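Side-chain contacts in possible thiol-disulfide isomerase (Cytophaga hutchinsonii, PDB 3HCZ), which probably exchanges thiols and disulfides through the CXXC motif of a thioredoxin-fold domain, although its function is not established: residues C46-E49 with T50-Y54; W56-K59 with N60-K63; K75-E78 with W79-I83. All coordinates share one frame; numbering follows the deposited sequence.

How the contacts relate
The three contacts are local ones, each made by neighbouring residues of a single stretch, and they follow one another along the chain. Contacts 1 and 2 take the start and the end of helix 49-60, with centres about 15 Å apart; contact 3 lies around the start of helix 77-86, about 15 Å from contact 1 and about 24 Å from contact 2, centre to centre. Contacts 1 and 3 touch where Phe82 meets Gln47 and Thr50, whereas contacts 2 and 3 stay about 10 Å apart at their nearest atoms. Together they mark both ends of the helix that follows the CGHC sequence and the start of the next helix, in the thioredoxin-like arrangement of helices around a mixed sheet.

Contact 1. Residues C46-E49 with T50-Y54; sequences CQQE and TPKLY
Lys52 N and Leu53 N reach back to the carbonyls of Gln48 and Glu49, the second bond being the shorter (Leu53 N to Glu49 O, 2.8 Å), and so close the first turn of the helix. One residue earlier the pattern fails: Pro51 has no N-H to offer, and its ring atom CD lies 3.2 Å from Gln47 O, a buried carbonyl oxygen that finds no polar partner in the model. Such a proline soon after the CXXC motif recalls thioredoxin itself; Cys46 is the last residue of that motif here.

A water ties the polar groups of this turn together. It accepts from Thr50 N (2.9 Å) and donates to Gln47 OE1 (2.7 Å); a third partner, Glu49 OE1, is doubtful because that side chain has two conformers. The Gln47 side chain gets there by setting CG between its backbone N and carbonyl carbon (chi1 60°) and then running out extended. Its NE2 bonds to the backbone oxygens of Asp40 and Gly44, which fixes the rotation of the amide. In Thr50, OG1 stands beside the backbone N (chi1 -57°) and so faces Gln47 OE1 at 3.1 Å, while CG2 is directed to helix 77-86. Along the outer flank, Lys52 CB lies 3.3 Å from Gln48 O, and the rest of the chain leads away past Tyr131.

Inward, Thr50 packs on Phe37 and Trp39 and Leu53 on Phe37, all of strand 33-39. Glu49 touches Pro113, probably the cis-proline position of the fold, in the loop before strand 114-118.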
# COMPACT_ATOMS: atom_id res chain seq x y z
N CYS A 46 -4.76 -13.78 -11.92
CA CYS A 46 -3.32 -14.08 -12.01
C CYS A 46 -2.41 -12.86 -12.02
O CYS A 46 -1.24 -12.97 -12.39
CB CYS A 46 -3.04 -14.91 -13.26
SG CYS A 46 -3.76 -16.51 -13.03
N GLN A 47 -2.94 -11.71 -11.65
CA GLN A 47 -2.14 -10.49 -11.71
C GLN A 47 -0.87 -10.72 -10.88
O GLN A 47 -0.94 -11.41 -9.84
CB GLN A 47 -2.92 -9.30 -11.17
CG GLN A 47 -3.38 -9.45 -9.69
CD GLN A 47 -4.25 -8.30 -9.30
OE1 GLN A 47 -3.74 -7.29 -8.86
NE2 GLN A 47 -5.54 -8.39 -9.57
N GLN A 48 0.25 -10.14 -11.30
CA GLN A 48 1.53 -10.52 -10.70
C GLN A 48 2.07 -9.70 -9.54
O GLN A 48 2.66 -10.27 -8.63
CB GLN A 48 2.60 -10.61 -11.78
CG GLN A 48 2.28 -11.74 -12.73
CD GLN A 48 2.52 -13.10 -12.10
OE1 GLN A 48 1.57 -13.84 -11.78
NE2 GLN A 48 3.78 -13.44 -11.91
N GLU A 49 1.89 -8.38 -9.59
CA GLU A 49 2.50 -7.49 -8.62
C GLU A 49 2.00 -7.81 -7.21
O GLU A 49 2.79 -7.83 -6.25
CB GLU A 49 2.16 -6.05 -8.95
CG GLU A 49 2.79 -5.57 -10.23
CD GLU A 49 1.86 -5.65 -11.42
OE1 GLU A 49 0.86 -6.41 -11.37
OE2 GLU A 49 2.15 -4.96 -12.42
N THR A 50 0.69 -8.06 -7.09
CA THR A 50 0.10 -8.26 -5.76
C THR A 50 0.74 -9.46 -4.99
O THR A 50 1.26 -9.27 -3.87
CB THR A 50 -1.46 -8.27 -5.81
OG1 THR A 50 -1.91 -7.03 -6.39
CG2 THR A 50 -2.07 -8.40 -4.38
N PRO A 51 0.71 -10.68 -5.58
CA PRO A 51 1.26 -11.79 -4.81
C PRO A 51 2.78 -11.72 -4.68
O PRO A 51 3.32 -12.21 -3.68
CB PRO A 51 0.85 -13.03 -5.64
CG PRO A 51 0.64 -12.48 -7.05
CD PRO A 51 -0.00 -11.15 -6.78
N LYS A 52 3.46 -11.15 -5.66
CA LYS A 52 4.89 -11.01 -5.55
C LYS A 52 5.30 -10.02 -4.45
O LYS A 52 6.30 -10.23 -3.78
CB LYS A 52 5.50 -10.59 -6.89
CG LYS A 52 5.60 -11.78 -7.85
CD LYS A 52 6.18 -11.36 -9.19
CE LYS A 52 6.49 -12.55 -10.09
NZ LYS A 52 7.70 -13.30 -9.63
N LEU A 53 4.54 -8.93 -4.31
CA LEU A 53 4.76 -7.99 -3.21
C LEU A 53 4.49 -8.73 -1.90
O LEU A 53 5.18 -8.50 -0.90
CB LEU A 53 3.83 -6.77 -3.32
CG LEU A 53 4.04 -5.71 -2.22
CD1 LEU A 53 5.50 -5.15 -2.21
CD2 LEU A 53 3.01 -4.58 -2.31
N TYR A 54 3.50 -9.61 -1.90
CA TYR A 54 3.18 -10.36 -0.67
C TYR A 54 4.35 -11.25 -0.29
O TYR A 54 4.75 -11.27 0.87
CB TYR A 54 1.87 -11.15 -0.78
CG TYR A 54 1.39 -11.69 0.56
CD1 TYR A 54 0.63 -10.89 1.42
CD2 TYR A 54 1.73 -12.98 0.96
CE1 TYR A 54 0.19 -11.40 2.68
CE2 TYR A 54 1.30 -13.49 2.18
CZ TYR A 54 0.52 -12.67 3.04
OH TYR A 54 0.09 -13.16 4.24
O HOH W 1 -1.08 -7.06 -9.20

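Contact 2. Residues W56-K59 with N60-K63; sequences WWLK and NRAK
Asn60 folds its amide back over the indole of Trp56 and at the same time bonds to that residue's carbonyl. The bond from Asn60 ND2 to Trp56 O is short (2.7 Å) and nearly straight (171°), with the acceptor close to the amide plane. ND2 sits 3.1 Å above the indole plane, offset toward the rim, and the amide and ring planes lie only 19° apart, a true stack. Toward the six-membered ring of Trp56, Asn60 CB stands over the face, 3.9 Å from the centroid, as a CH-pi contact. The other end of the amide is held by Lys63, whose NZ bonds to Asn60 OD1 at 3.1 Å. A bond from Trp56 NE1 to Asp135 OD1 of helix 134-147 helps fix the ring's position.

This is the end of helix 49-60, where the chain tightens into a 3-10 turn on its way to strand 65-71, the next strand of the thioredoxin-like sheet. Trp57 O receives Asn60 N and, weakly, Arg61 N. The Trp57 ring, held by a bond from NE1 to Ile65 O, takes a CH-pi contact of its own: Arg61 CD lies over its six-membered ring, 3.6 Å from the centroid. A chi1 of 62° turns the Arg61 chain back over Trp57, and its extended run then carries the guanidinium beyond the ring.

On the outer side, by contrast, water does the joining. Leu58 O accepts from two waters, of which one accepts from Arg61 NE (2.7 Å) and the other from Ala62 N (3.0 Å).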
# COMPACT_ATOMS: atom_id res chain seq x y z
N TRP A 56 7.47 -10.81 -1.14
CA TRP A 56 8.51 -9.87 -0.69
C TRP A 56 8.27 -9.43 0.77
O TRP A 56 9.20 -9.40 1.58
CB TRP A 56 8.61 -8.66 -1.63
CG TRP A 56 9.58 -7.61 -1.14
CD1 TRP A 56 10.92 -7.48 -1.47
CD2 TRP A 56 9.31 -6.55 -0.20
NE1 TRP A 56 11.48 -6.42 -0.79
CE2 TRP A 56 10.52 -5.84 -0.00
CE3 TRP A 56 8.15 -6.14 0.51
CZ2 TRP A 56 10.61 -4.73 0.85
CZ3 TRP A 56 8.25 -5.04 1.37
CH2 TRP A 56 9.48 -4.35 1.53
N TRP A 57 7.02 -9.09 1.09
CA TRP A 57 6.62 -8.64 2.41
C TRP A 57 6.86 -9.74 3.46
O TRP A 57 7.37 -9.46 4.56
CB TRP A 57 5.16 -8.20 2.41
CG TRP A 57 4.67 -7.84 3.77
CD1 TRP A 57 4.99 -6.72 4.50
CD2 TRP A 57 3.75 -8.59 4.58
NE1 TRP A 57 4.35 -6.76 5.75
CE2 TRP A 57 3.58 -7.89 5.80
CE3 TRP A 57 3.06 -9.79 4.38
CZ2 TRP A 57 2.74 -8.35 6.81
CZ3 TRP A 57 2.26 -10.28 5.42
CH2 TRP A 57 2.10 -9.55 6.61
N LEU A 58 6.49 -10.97 3.13
CA LEU A 58 6.75 -12.07 4.05
C LEU A 58 8.23 -12.12 4.42
O LEU A 58 8.56 -12.38 5.58
CB LEU A 58 6.32 -13.40 3.46
CG LEU A 58 4.83 -13.66 3.33
CD1 LEU A 58 4.61 -14.98 2.61
CD2 LEU A 58 4.16 -13.71 4.73
N LYS A 59 9.12 -11.86 3.46
CA LYS A 59 10.57 -11.94 3.67
C LYS A 59 11.17 -10.72 4.39
O LYS A 59 12.25 -10.80 4.98
CB LYS A 59 11.31 -12.11 2.34
CG LYS A 59 11.21 -13.50 1.79
CD LYS A 59 11.53 -13.51 0.30
CE LYS A 59 11.24 -14.90 -0.28
NZ LYS A 59 10.40 -14.79 -1.54
N ASN A 60 10.47 -9.60 4.32
CA ASN A 60 11.02 -8.34 4.79
C ASN A 60 10.26 -7.71 5.96
O ASN A 60 10.71 -6.71 6.52
CB ASN A 60 11.13 -7.36 3.62
CG ASN A 60 12.19 -7.77 2.62
OD1 ASN A 60 13.35 -7.43 2.76
ND2 ASN A 60 11.79 -8.50 1.60
N ARG A 61 9.13 -8.29 6.35
CA ARG A 61 8.27 -7.58 7.26
C ARG A 61 8.88 -7.47 8.64
O ARG A 61 8.54 -6.55 9.38
CB ARG A 61 6.88 -8.20 7.37
CG ARG A 61 6.86 -9.62 7.88
CD ARG A 61 5.47 -10.18 7.85
NE ARG A 61 5.45 -11.51 8.42
CZ ARG A 61 4.95 -11.80 9.61
NH1 ARG A 61 4.98 -13.04 10.05
NH2 ARG A 61 4.39 -10.84 10.35
N ALA A 62 9.76 -8.39 8.99
CA ALA A 62 10.35 -8.36 10.32
C ALA A 62 11.35 -7.17 10.48
O ALA A 62 11.70 -6.79 11.61
CB ALA A 62 10.98 -9.72 10.68
N LYS A 63 11.78 -6.61 9.34
CA LYS A 63 12.50 -5.31 9.24
C LYS A 63 11.66 -4.11 9.74
O LYS A 63 12.16 -2.97 9.75
CB LYS A 63 12.83 -4.99 7.78
CG LYS A 63 14.05 -5.64 7.15
CD LYS A 63 14.14 -5.13 5.68
CE LYS A 63 15.31 -5.74 4.90
NZ LYS A 63 15.38 -7.22 5.08
O HOH W 2 10.18 -11.08 7.63
O HOH W 3 7.07 -13.44 7.44

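Contact 3. Residues K75-E78 with W79-I83; sequences KDEE and WLKFI. With SO4 (sulfate ion), chain C.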
# COMPACT_ATOMS: atom_id res chain seq x y z
N LYS A 75 -17.18 -2.89 -3.90
CA LYS A 75 -17.90 -4.03 -3.32
C LYS A 75 -16.88 -4.95 -2.63
O LYS A 75 -15.70 -4.95 -2.98
CB LYS A 75 -18.63 -4.84 -4.39
CG LYS A 75 -19.66 -4.07 -5.17
CD LYS A 75 -20.30 -4.91 -6.25
CE LYS A 75 -21.21 -4.05 -7.12
NZ LYS A 75 -22.30 -4.85 -7.77
N ASP A 76 -17.34 -5.72 -1.65
CA ASP A 76 -16.46 -6.65 -0.93
C ASP A 76 -16.15 -7.97 -1.66
O ASP A 76 -15.09 -8.55 -1.46
CB ASP A 76 -17.12 -7.04 0.40
CG ASP A 76 -17.20 -5.90 1.37
OD1 ASP A 76 -16.21 -5.17 1.54
OD2 ASP A 76 -18.28 -5.74 1.96
N GLU A 77 -17.09 -8.49 -2.44
CA GLU A 77 -17.06 -9.89 -2.79
C GLU A 77 -15.78 -10.38 -3.45
O GLU A 77 -15.19 -11.39 -3.00
CB GLU A 77 -18.27 -10.27 -3.63
CG GLU A 77 -18.41 -11.77 -3.81
CD GLU A 77 -19.68 -12.14 -4.55
OE1 GLU A 77 -19.59 -12.85 -5.59
OE2 GLU A 77 -20.77 -11.71 -4.10
N GLU A 78 -15.39 -9.71 -4.54
CA GLU A 78 -14.23 -10.14 -5.33
C GLU A 78 -12.91 -9.88 -4.60
O GLU A 78 -11.95 -10.66 -4.72
CB GLU A 78 -14.20 -9.44 -6.69
CG GLU A 78 -15.37 -9.90 -7.60
CD GLU A 78 -15.46 -11.43 -7.70
OE1 GLU A 78 -14.45 -12.08 -8.12
OE2 GLU A 78 -16.53 -11.99 -7.38
N TRP A 79 -12.88 -8.77 -3.86
CA TRP A 79 -11.74 -8.45 -3.02
C TRP A 79 -11.47 -9.59 -2.02
O TRP A 79 -10.33 -10.09 -1.91
CB TRP A 79 -12.08 -7.15 -2.29
CG TRP A 79 -11.14 -6.70 -1.23
CD1 TRP A 79 -9.77 -6.55 -1.34
CD2 TRP A 79 -11.49 -6.27 0.10
NE1 TRP A 79 -9.25 -6.06 -0.14
CE2 TRP A 79 -10.28 -5.91 0.75
CE3 TRP A 79 -12.69 -6.17 0.80
CZ2 TRP A 79 -10.26 -5.42 2.08
CZ3 TRP A 79 -12.67 -5.70 2.14
CH2 TRP A 79 -11.46 -5.33 2.76
N LEU A 80 -12.50 -10.01 -1.30
CA LEU A 80 -12.33 -11.06 -0.29
C LEU A 80 -11.97 -12.40 -0.94
O LEU A 80 -11.10 -13.14 -0.42
CB LEU A 80 -13.56 -11.17 0.63
CG LEU A 80 -13.86 -9.89 1.44
CD1 LEU A 80 -15.14 -9.94 2.26
CD2 LEU A 80 -12.66 -9.59 2.34
N LYS A 81 -12.63 -12.71 -2.06
CA LYS A 81 -12.32 -13.93 -2.82
C LYS A 81 -10.85 -13.97 -3.25
O LYS A 81 -10.18 -15.01 -3.16
CB LYS A 81 -13.23 -14.05 -4.05
CG LYS A 81 -12.95 -15.32 -4.86
CD LYS A 81 -13.84 -15.47 -6.12
CE LYS A 81 -15.31 -15.07 -5.89
NZ LYS A 81 -16.06 -14.96 -7.20
N PHE A 82 -10.34 -12.85 -3.71
CA PHE A 82 -8.94 -12.79 -4.09
C PHE A 82 -8.05 -13.01 -2.85
O PHE A 82 -7.10 -13.79 -2.92
CB PHE A 82 -8.64 -11.44 -4.71
CG PHE A 82 -7.28 -11.34 -5.32
CD1 PHE A 82 -7.11 -11.45 -6.70
CD2 PHE A 82 -6.17 -11.08 -4.52
CE1 PHE A 82 -5.86 -11.35 -7.28
CE2 PHE A 82 -4.91 -10.96 -5.08
CZ PHE A 82 -4.74 -11.08 -6.47
N ILE A 83 -8.34 -12.30 -1.76
CA ILE A 83 -7.50 -12.45 -0.54
C ILE A 83 -7.40 -13.91 -0.10
O ILE A 83 -6.29 -14.42 0.13
CB ILE A 83 -7.97 -11.55 0.61
CG1 ILE A 83 -7.74 -10.10 0.21
CG2 ILE A 83 -7.28 -11.96 1.97
CD1 ILE A 83 -8.49 -9.09 1.06
S SO4 C . -20.62 -6.97 -1.95
O1 SO4 C . -19.73 -7.75 -2.81
O2 SO4 C . -21.02 -7.80 -0.82
O3 SO4 C . -20.01 -5.74 -1.44
O4 SO4 C . -21.81 -6.62 -2.72
O HOH W 4 -14.74 -6.67 -4.80
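Lys75 and Trp79 are joined through a water, which donates to Lys75 O (2.7 Å) and accepts from Trp79 N. Next comes Asp76, whose N gives its hydrogen bond to O3 of a sulfate, probably from the crystallisation liquor, at 2.7 Å. Its O receives Leu80 N at 3.0 Å, almost along the C=O axis. The Asp76 carboxylate runs beside the Trp79 side chain, OD1 meeting the ring edge 3.6 Å from CZ3, and the same oxygen forms a salt bridge with Arg95 of strand 92-95. One face of that ring is covered by Leu80 CD2 and Ile83 CD1.

Glu77 N holds the same sulfate through O1 (2.8 Å), and Glu77 O accepts from Lys81 N. Its extended side chain leaves OE1 4.4 Å from Lys81 NZ, beyond a salt bridge. Glu78 bends at chi2 instead, bringing its carboxylate alongside the Lys81 chain: OE2 uses its syn lone pair to take Lys81 NZ at 3.0 Å, and OE1 adds a weak bond in the salt bridge.

Backbone N-H groups gripping an anion typify a helix N-terminus, here that of the crossover helix in a beta-alpha-beta unit between strands 65-71 and 92-95.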